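Local coordinates for C alpha-dehydrogenase (Sphingobium sp. SYK-6, PDB 4YAG) that oxidises the C-alpha alcohol of lignin-derived beta-aryl ethers with NAD as coenzyme, an early step of beta-aryl ether cleavage, at the interface of chains A and B. Sequence-based numbering; all coordinates share one arbitrary frame. Chains: chain A/B, C alpha-dehydrogenase.

Contact 1: the interface of chains A and B. Residues chain A 145, 148, 187, 249-250, 252-253; chain B 266, 269-271.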
# COMPACT_ATOMS: atom_id res chain seq x y z
N LEU A 145 -7.62 -1.80 -11.83
CA LEU A 145 -8.86 -2.25 -11.22
C LEU A 145 -8.58 -3.39 -10.23
O LEU A 145 -9.38 -3.67 -9.34
CB LEU A 145 -9.87 -2.67 -12.27
CG LEU A 145 -10.52 -1.49 -12.99
CD1 LEU A 145 -11.33 -1.95 -14.21
CD2 LEU A 145 -11.40 -0.71 -12.06
N LEU A 148 -8.93 -2.57 -6.63
CA LEU A 148 -10.28 -2.26 -6.17
C LEU A 148 -11.17 -3.50 -6.04
O LEU A 148 -11.83 -3.69 -5.02
CB LEU A 148 -10.92 -1.27 -7.14
CG LEU A 148 -11.93 -0.29 -6.62
CD1 LEU A 148 -11.27 0.60 -5.55
CD2 LEU A 148 -12.44 0.54 -7.80
N MET A 187 -7.23 3.45 -13.48
CA MET A 187 -7.49 2.08 -13.07
C MET A 187 -7.88 1.26 -14.29
O MET A 187 -9.05 1.21 -14.67
CB MET A 187 -8.59 2.06 -12.00
CG MET A 187 -8.13 2.76 -10.73
SD MET A 187 -9.47 3.12 -9.58
CE MET A 187 -10.32 4.41 -10.46
N VAL A 249 -10.30 7.53 -13.27
CA VAL A 249 -10.55 7.04 -14.62
C VAL A 249 -10.45 5.53 -14.59
O VAL A 249 -9.41 5.00 -14.20
CB VAL A 249 -9.52 7.57 -15.63
CG1 VAL A 249 -9.75 6.92 -17.00
CG2 VAL A 249 -9.59 9.09 -15.74
N SER A 250 -11.52 4.84 -15.01
CA SER A 250 -11.50 3.39 -15.18
C SER A 250 -11.75 3.09 -16.64
O SER A 250 -12.57 3.71 -17.29
CB SER A 250 -12.58 2.69 -14.33
OG SER A 250 -12.36 2.94 -12.94
N HIS A 252 -12.63 0.01 -17.99
CA HIS A 252 -13.55 -1.10 -18.22
C HIS A 252 -14.60 -1.16 -17.13
O HIS A 252 -14.30 -0.82 -15.98
CB HIS A 252 -12.79 -2.43 -18.19
CG HIS A 252 -11.95 -2.69 -19.40
ND1 HIS A 252 -10.77 -2.04 -19.63
CD2 HIS A 252 -12.14 -3.56 -20.43
CE1 HIS A 252 -10.25 -2.48 -20.79
NE2 HIS A 252 -11.06 -3.40 -21.27
N GLY A 253 -15.79 -1.61 -17.48
CA GLY A 253 -16.87 -1.77 -16.52
C GLY A 253 -17.15 -3.19 -16.06
O GLY A 253 -18.09 -3.42 -15.29
N LEU B 266 -16.16 5.90 -7.46
CA LEU B 266 -15.37 4.88 -8.13
C LEU B 266 -16.22 4.13 -9.18
O LEU B 266 -15.79 3.93 -10.31
CB LEU B 266 -14.80 3.89 -7.12
CG LEU B 266 -13.67 4.43 -6.24
CD1 LEU B 266 -13.50 3.56 -5.01
CD2 LEU B 266 -12.37 4.55 -7.02
N SER B 269 -16.89 6.08 -12.32
CA SER B 269 -15.77 6.20 -13.26
C SER B 269 -15.72 5.04 -14.26
O SER B 269 -14.93 5.08 -15.22
CB SER B 269 -14.43 6.29 -12.50
OG SER B 269 -13.98 5.03 -12.00
N MET B 270 -16.50 4.00 -14.00
CA MET B 270 -16.49 2.82 -14.86
C MET B 270 -17.50 2.98 -15.99
O MET B 270 -18.65 3.30 -15.73
CB MET B 270 -16.83 1.59 -14.02
CG MET B 270 -15.80 1.32 -12.95
SD MET B 270 -16.30 -0.02 -11.88
CE MET B 270 -15.08 0.09 -10.59
N PRO B 271 -17.06 2.75 -17.24
CA PRO B 271 -18.00 2.67 -18.37
C PRO B 271 -19.05 1.58 -18.19
O PRO B 271 -18.83 0.67 -17.40
CB PRO B 271 -17.09 2.33 -19.56
CG PRO B 271 -15.89 1.71 -18.96
CD PRO B 271 -15.70 2.36 -17.63
O HOH W 1 -13.54 6.96 -16.24

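Contact 2: the interface of chains A and B. Residues chain A 116, 120, 123-124, 164, 168, 171-172; chain B 100, 108, 112, 156, 160.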
# COMPACT_ATOMS: atom_id res chain seq x y z
N LEU A 116 4.49 0.85 -6.00
CA LEU A 116 4.06 1.81 -5.00
C LEU A 116 5.13 2.88 -4.79
O LEU A 116 4.83 4.10 -4.84
CB LEU A 116 3.71 1.11 -3.68
CG LEU A 116 3.34 2.07 -2.54
CD1 LEU A 116 2.23 3.03 -2.93
CD2 LEU A 116 2.92 1.30 -1.26
N ILE A 120 5.47 7.24 -5.58
CA ILE A 120 5.87 8.11 -4.49
C ILE A 120 7.16 8.85 -4.83
O ILE A 120 7.25 10.07 -4.63
CB ILE A 120 6.01 7.32 -3.15
CG1 ILE A 120 4.63 6.82 -2.70
CG2 ILE A 120 6.68 8.18 -2.11
CD1 ILE A 120 4.67 5.74 -1.63
N ILE A 123 6.40 11.66 -7.18
CA ILE A 123 5.83 12.79 -6.48
C ILE A 123 6.91 13.56 -5.72
O ILE A 123 6.98 14.80 -5.75
CB ILE A 123 4.69 12.31 -5.54
CG1 ILE A 123 3.51 11.82 -6.38
CG2 ILE A 123 4.25 13.42 -4.61
CD1 ILE A 123 2.57 10.85 -5.63
N MET A 124 7.76 12.85 -5.01
CA MET A 124 8.73 13.51 -4.16
C MET A 124 9.79 14.25 -4.98
O MET A 124 10.23 15.34 -4.62
CB MET A 124 9.40 12.49 -3.24
CG MET A 124 8.43 11.85 -2.23
SD MET A 124 7.66 13.01 -1.07
CE MET A 124 9.12 13.43 -0.17
N ALA A 164 -2.94 0.74 -2.75
CA ALA A 164 -2.24 1.84 -2.12
C ALA A 164 -2.11 3.04 -3.06
O ALA A 164 -2.21 4.17 -2.62
CB ALA A 164 -0.87 1.41 -1.64
N LEU A 168 -3.26 6.73 -2.23
CA LEU A 168 -2.23 7.77 -2.34
C LEU A 168 -2.75 8.94 -3.16
O LEU A 168 -2.62 10.11 -2.78
CB LEU A 168 -0.99 7.16 -2.99
CG LEU A 168 0.11 8.13 -3.43
CD1 LEU A 168 0.74 8.78 -2.20
CD2 LEU A 168 1.15 7.43 -4.27
N THR A 171 -5.49 10.98 -1.45
CA THR A 171 -5.05 11.76 -0.31
C THR A 171 -4.22 12.97 -0.69
O THR A 171 -4.30 14.00 -0.02
CB THR A 171 -4.28 10.89 0.71
OG1 THR A 171 -3.03 10.45 0.15
CG2 THR A 171 -5.14 9.72 1.14
N ILE A 172 -3.43 12.87 -1.76
CA ILE A 172 -2.59 14.02 -2.13
C ILE A 172 -3.38 15.13 -2.81
O ILE A 172 -2.85 16.23 -2.98
CB ILE A 172 -1.40 13.63 -3.05
CG1 ILE A 172 -1.88 13.15 -4.41
CG2 ILE A 172 -0.50 12.60 -2.35
CD1 ILE A 172 -0.75 12.84 -5.38
N PHE B 100 1.77 17.66 4.40
CA PHE B 100 2.27 16.82 3.33
C PHE B 100 3.58 17.35 2.74
O PHE B 100 4.48 16.56 2.43
CB PHE B 100 1.23 16.67 2.24
CG PHE B 100 1.65 15.72 1.16
CD1 PHE B 100 1.50 14.37 1.32
CD2 PHE B 100 2.26 16.19 0.01
CE1 PHE B 100 1.91 13.49 0.33
CE2 PHE B 100 2.68 15.32 -0.96
CZ PHE B 100 2.51 13.98 -0.81
N TRP B 108 8.04 8.73 4.72
CA TRP B 108 7.39 7.69 3.93
C TRP B 108 7.91 6.31 4.31
O TRP B 108 7.14 5.36 4.47
CB TRP B 108 7.63 7.88 2.42
CG TRP B 108 6.61 8.80 1.82
CD1 TRP B 108 6.78 10.10 1.46
CD2 TRP B 108 5.25 8.48 1.54
NE1 TRP B 108 5.60 10.61 0.97
CE2 TRP B 108 4.64 9.63 1.01
CE3 TRP B 108 4.48 7.32 1.70
CZ2 TRP B 108 3.30 9.65 0.63
CZ3 TRP B 108 3.16 7.36 1.31
CH2 TRP B 108 2.60 8.50 0.79
N LEU B 112 5.49 3.41 5.93
CA LEU B 112 5.25 2.15 5.21
C LEU B 112 5.90 0.97 5.92
O LEU B 112 5.34 -0.12 5.93
CB LEU B 112 5.74 2.26 3.76
CG LEU B 112 4.93 3.24 2.92
CD1 LEU B 112 5.67 3.49 1.61
CD2 LEU B 112 3.52 2.72 2.62
N ALA B 156 -1.74 11.31 4.42
CA ALA B 156 -1.42 10.51 3.24
C ALA B 156 -0.67 9.22 3.55
O ALA B 156 -1.01 8.16 3.01
CB ALA B 156 -0.62 11.32 2.23
N THR B 160 -2.45 5.56 3.01
CA THR B 160 -1.90 4.74 1.94
C THR B 160 -1.52 3.35 2.44
O THR B 160 -1.89 2.34 1.84
CB THR B 160 -0.68 5.47 1.30
OG1 THR B 160 -1.12 6.70 0.69
CG2 THR B 160 0.00 4.63 0.25

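Contact 3: the interface of chains A and B. Residues chain A 256, 259-260, 263; chain B 263, 267.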
# COMPACT_ATOMS: atom_id res chain seq x y z
N ARG A 256 -17.71 -3.97 -12.27
CA ARG A 256 -18.67 -3.19 -11.51
C ARG A 256 -19.33 -4.04 -10.43
O ARG A 256 -19.38 -3.63 -9.27
CB ARG A 256 -19.74 -2.60 -12.43
CG ARG A 256 -20.82 -1.82 -11.69
CD ARG A 256 -21.83 -1.27 -12.67
NE ARG A 256 -21.19 -0.38 -13.63
CZ ARG A 256 -20.98 0.92 -13.43
NH1 ARG A 256 -21.37 1.49 -12.31
NH2 ARG A 256 -20.39 1.65 -14.36
N CYS A 259 -16.98 -5.31 -7.63
CA CYS A 259 -16.65 -4.22 -6.72
C CYS A 259 -17.84 -3.90 -5.83
O CYS A 259 -17.68 -3.70 -4.62
CB CYS A 259 -16.25 -2.96 -7.49
SG CYS A 259 -14.59 -3.04 -8.26
N GLU A 260 -19.04 -3.84 -6.40
CA GLU A 260 -20.24 -3.56 -5.60
C GLU A 260 -20.35 -4.54 -4.45
O GLU A 260 -20.71 -4.17 -3.33
CB GLU A 260 -21.51 -3.62 -6.45
CG GLU A 260 -21.62 -2.45 -7.38
CD GLU A 260 -22.88 -2.46 -8.22
OE1 GLU A 260 -23.26 -3.54 -8.72
OE2 GLU A 260 -23.49 -1.37 -8.37
N PHE A 263 -17.79 -3.70 -1.82
CA PHE A 263 -18.21 -2.49 -1.13
C PHE A 263 -19.36 -2.78 -0.16
O PHE A 263 -19.38 -2.31 0.97
CB PHE A 263 -18.64 -1.43 -2.14
CG PHE A 263 -17.55 -0.97 -3.06
CD1 PHE A 263 -16.20 -1.12 -2.73
CD2 PHE A 263 -17.85 -0.33 -4.26
CE1 PHE A 263 -15.21 -0.70 -3.59
CE2 PHE A 263 -16.87 0.11 -5.10
CZ PHE A 263 -15.55 -0.07 -4.78
N PHE B 263 -17.26 5.07 -2.85
CA PHE B 263 -17.58 3.90 -3.66
C PHE B 263 -18.40 4.29 -4.89
O PHE B 263 -18.16 3.81 -6.00
CB PHE B 263 -18.33 2.86 -2.80
CG PHE B 263 -17.53 2.31 -1.64
CD1 PHE B 263 -16.14 2.40 -1.60
CD2 PHE B 263 -18.18 1.71 -0.56
CE1 PHE B 263 -15.43 1.89 -0.53
CE2 PHE B 263 -17.48 1.23 0.51
CZ PHE B 263 -16.10 1.29 0.54
N LEU B 267 -17.42 3.71 -8.80
CA LEU B 267 -18.28 3.00 -9.74
C LEU B 267 -18.62 3.93 -10.92
O LEU B 267 -18.66 3.50 -12.07
CB LEU B 267 -19.54 2.52 -9.03
CG LEU B 267 -19.34 1.44 -7.97
CD1 LEU B 267 -20.62 1.22 -7.16
CD2 LEU B 267 -18.88 0.12 -8.59

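Contact 4: the interface of chains A and B. Residues chain A 108-109, 112, 116; chain B 68, 116-117, 120.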
# COMPACT_ATOMS: atom_id res chain seq x y z
N TRP A 108 8.23 -9.40 -2.59
CA TRP A 108 7.50 -8.30 -1.95
C TRP A 108 8.21 -6.97 -2.14
O TRP A 108 7.60 -5.98 -2.53
CB TRP A 108 7.35 -8.57 -0.45
CG TRP A 108 6.12 -9.38 -0.13
CD1 TRP A 108 6.07 -10.68 0.27
CD2 TRP A 108 4.78 -8.93 -0.21
NE1 TRP A 108 4.76 -11.06 0.46
CE2 TRP A 108 3.95 -9.99 0.17
CE3 TRP A 108 4.19 -7.71 -0.54
CZ2 TRP A 108 2.56 -9.88 0.19
CZ3 TRP A 108 2.83 -7.60 -0.52
CH2 TRP A 108 2.03 -8.68 -0.16
N ASP A 109 9.51 -6.96 -1.90
CA ASP A 109 10.27 -5.73 -2.01
C ASP A 109 10.25 -5.20 -3.44
O ASP A 109 10.09 -4.01 -3.65
CB ASP A 109 11.68 -5.94 -1.50
CG ASP A 109 11.74 -6.10 0.01
OD1 ASP A 109 10.77 -5.73 0.70
OD2 ASP A 109 12.78 -6.58 0.51
N LEU A 112 6.56 -3.91 -4.34
CA LEU A 112 6.25 -2.66 -3.67
C LEU A 112 7.13 -1.52 -4.16
O LEU A 112 6.67 -0.37 -4.30
CB LEU A 112 6.32 -2.80 -2.15
CG LEU A 112 5.20 -3.65 -1.53
CD1 LEU A 112 5.53 -3.97 -0.07
CD2 LEU A 112 3.85 -2.98 -1.64
N LEU A 116 4.49 0.85 -6.00
CA LEU A 116 4.06 1.81 -5.00
C LEU A 116 5.13 2.88 -4.79
O LEU A 116 4.83 4.10 -4.84
CB LEU A 116 3.71 1.11 -3.68
CG LEU A 116 3.34 2.07 -2.54
CD1 LEU A 116 2.23 3.03 -2.93
CD2 LEU A 116 2.92 1.30 -1.26
N ARG B 68 13.21 -7.65 10.07
CA ARG B 68 12.90 -9.02 9.69
C ARG B 68 13.68 -10.06 10.48
O ARG B 68 13.18 -11.17 10.73
CB ARG B 68 13.12 -9.20 8.19
CG ARG B 68 12.08 -8.49 7.39
CD ARG B 68 12.44 -8.43 5.92
NE ARG B 68 11.38 -7.80 5.16
CZ ARG B 68 11.50 -7.43 3.88
NH1 ARG B 68 12.62 -7.64 3.23
NH2 ARG B 68 10.48 -6.88 3.26
N LEU B 116 2.67 -1.08 6.95
CA LEU B 116 2.46 -2.05 5.86
C LEU B 116 3.44 -3.22 5.93
O LEU B 116 3.04 -4.38 5.90
CB LEU B 116 2.53 -1.37 4.49
CG LEU B 116 2.38 -2.31 3.30
CD1 LEU B 116 1.11 -3.15 3.37
CD2 LEU B 116 2.44 -1.50 2.01
N MET B 117 4.73 -2.93 6.07
CA MET B 117 5.69 -4.02 6.10
C MET B 117 5.63 -4.81 7.42
O MET B 117 6.02 -5.97 7.44
CB MET B 117 7.11 -3.55 5.77
CG MET B 117 8.09 -4.70 5.52
SD MET B 117 7.53 -5.84 4.22
CE MET B 117 7.57 -4.76 2.85
N ILE B 120 3.21 -7.58 6.72
CA ILE B 120 3.82 -8.50 5.77
C ILE B 120 4.90 -9.35 6.43
O ILE B 120 4.97 -10.57 6.22
CB ILE B 120 4.39 -7.72 4.54
CG1 ILE B 120 3.23 -7.09 3.77
CG2 ILE B 120 5.22 -8.62 3.69
CD1 ILE B 120 3.67 -6.08 2.72

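Contact 1: the interface of chains A and B
B:Leu266, on the last turn of helix 256-268, presses its forked tip against A:Leu148 and A:Met187, where the C-terminal segment of one short-chain dehydrogenase/reductase (SDR) subunit packs on its neighbour. CD1 of B:Leu266 meets CD1 of A:Leu148 at 3.8 Å. CD2 of B:Leu266 faces the thioether methyl CE of A:Met187 at 4.0 Å, a methyl brought there by a bend at chi3 (-70°), and the two side chains lie roughly perpendicular. B:Met270 reaches A:Leu148 and A:Leu145 with an extended chain (chi3 -171°), setting CE of B:Met270 3.9 Å from CD2 of A:Leu148; an unbranched, pliable thioether can reach both leucines with its terminal methyl. Closer to its backbone, CG of B:Met270 packs on CB of A:Ser250. Farther out, the rigid ring of B:Pro271 rests its CG 3.7 Å from CA of A:His252, and A:Gly253, having no side chain, probably allows the close approach of B:Pro271. At the polar rim the hydroxyls OG of A:Ser250 and B:Ser269 share a hydrogen bond of 2.8 Å. B:Ser269 OG also donates to its own helix end, 2.7 Å from O of B:Leu266. Water 1, 2.6 Å from O of B:Ser269, links that carbonyl to the amide N of A:Ser250, whose direct bond to it is weak.

Contact 2: the interface of chains A and B
B:Trp108 lays its indole against A:Ile120 in the four-helix bundle of short-chain dehydrogenase/reductase dimers, formed by helices 105-133 and 156-177 of both chains. From CB, chi1 of -87° places CG anti to the carbonyl carbon and sends the ring across to the partner. CG and the rest of the five-membered ring of B:Trp108 lie under the branch methyl CG2 of A:Ile120, which stands 3.8 Å from the ring centroid in a CH-pi contact. Beyond the pyrrole nitrogen, and off the plane on the isoleucine side, SD of A:Met124 lies 3.8 Å from NE1 of B:Trp108, a soft, polarisable sulfur reached by a chain bent at chi2 and chi3. On the benzene side, CD1 of A:Ile120 meets CE3 and is 3.7 Å from CZ3 of B:Trp108. The far atom CH2 of B:Trp108 ends 3.5 Å from CD1 of A:Leu168, approaching from the same side as the isoleucine. The beta-branched A:Ile120 thus offers one methyl to each ring, and B:Leu112 CD1 backs its tip. Beside the indole, small residues let the two 156-177 helices approach: OG1 of B:Thr160 lies 3.4 Å from CA of A:Leu168, and A:Thr171 sits on B:Ala156. These hydroxyls are satisfied within their own helices, B:Thr160 OG1 donating to O of B:Ala156 at 2.8 Å and A:Thr171 OG1 to O of A:Leu168. CG2 of A:Ile172 lies over the rim of the B:Phe100 ring, beside CE1 and CZ, 3.7 Å from CZ of B:Phe100.

Contact 3: the interface of chains A and B
A:Phe263 and B:Phe263 adopt the same torsions, CG anti to the carbonyl carbon (chi1 -63°) and chi2 near -20°, which turn both rings toward each other across the two-fold axis. They stack almost parallel, planes 4° apart and centroids separated by 4.1 Å, with CD1 of each ring over the centre of the other. The overlap extends back to the beta carbons: CB of B:Phe263 lies 3.5 Å from CD2 of A:Phe263. A flat, apolar ring suits this place because two identical copies can face one another without placing like charges together. The opposite face of A:Phe263 is covered near its rim by the carbonyl O of A:Cys259, 3.2 Å above the plane. B:Leu267 lies alongside A:Phe263, the two side chains pointing opposite ways, with CG of B:Leu267 4.0 Å from CE2 of A:Phe263. CD1 of B:Leu267 meets CG of A:Glu260 at 3.8 Å; the contact uses the aliphatic part of A:Glu260, leaving its carboxylate farther out. The guanidinium of A:Arg256 approaches O of B:Leu267 obliquely, the oxygen well out of its plane and 3.4 Å from both NH1 and NH2; no hydrogen bond is made, though a weak electrostatic attraction is possible. Mainly through apolar contacts the two helices 256-268 pack side by side, antiparallel, which probably helps hold the SDR subunits together.

Contact 4: the interface of chains A and B
A:Asp109 and B:Arg68 meet tip to tip in a paired, end-on salt bridge between helix 105-133 of one subunit and helix 68-82 of the other. NH2 of B:Arg68 donates to OD1 of A:Asp109 at 2.8 Å, and NH1 of B:Arg68 to OD2 of A:Asp109 at 2.9 Å, both bonds nearly straight, with 167° at the hydrogen of the first. Each carboxylate oxygen is met on its syn side, and the carboxylate and guanidinium planes lie 13° apart, close to coplanar. Two parallel bonds fix the rotation of both groups, which suits arginine, whose end offers two N-H groups side by side. The arginine chain is extended from CG to NE, giving it the length to reach A:Asp109 from helix 68-82. A weak hydrogen bond within chain B, NH2 of B:Arg68 to SD of B:Met117 at 3.3 Å, is made at the guanidinium edge and may help position that group.

The apolar contacts centre on A:Leu112. CD1 of A:Leu112 takes the methyl CE of B:Met117 at 3.6 Å, brought round by bends at chi2 and chi3, and touches CD1 of B:Ile120 at 4.0 Å. Its other branch, CD2, meets CD2 of B:Leu116 tip to tip. Flexible methionine and branched leucines fill this seam between the two 105-133 helices.

A:Trp108 and B:Ile120 repeat the indole–isoleucine contact with the chains exchanged. Near the two-fold axis, CD2 of A:Leu116 and CD2 of B:Leu116 stand 4.3 Å apart.

The four contacts form two neighbouring groups on one two-fold interface, and each recurs with the chains exchanged. Contacts 1 and 3 have C-alpha centres about 9 Å apart and both draw on helix 256-268, whose end runs into the last modelled residues, used in contact 1. Contacts 2 and 4, about 15 Å apart, share A:Leu116 and helix 105-133. Contact 1 lies about 21 Å from contact 2, and contact 4 about 26 Å from contacts 1 and 3. Helix 156-177 of contact 2 carries Tyr158 and Lys162, the catalytic tyrosine and lysine of the SDR YxxxK motif, which also bind NADH; dimer packing probably steadies them.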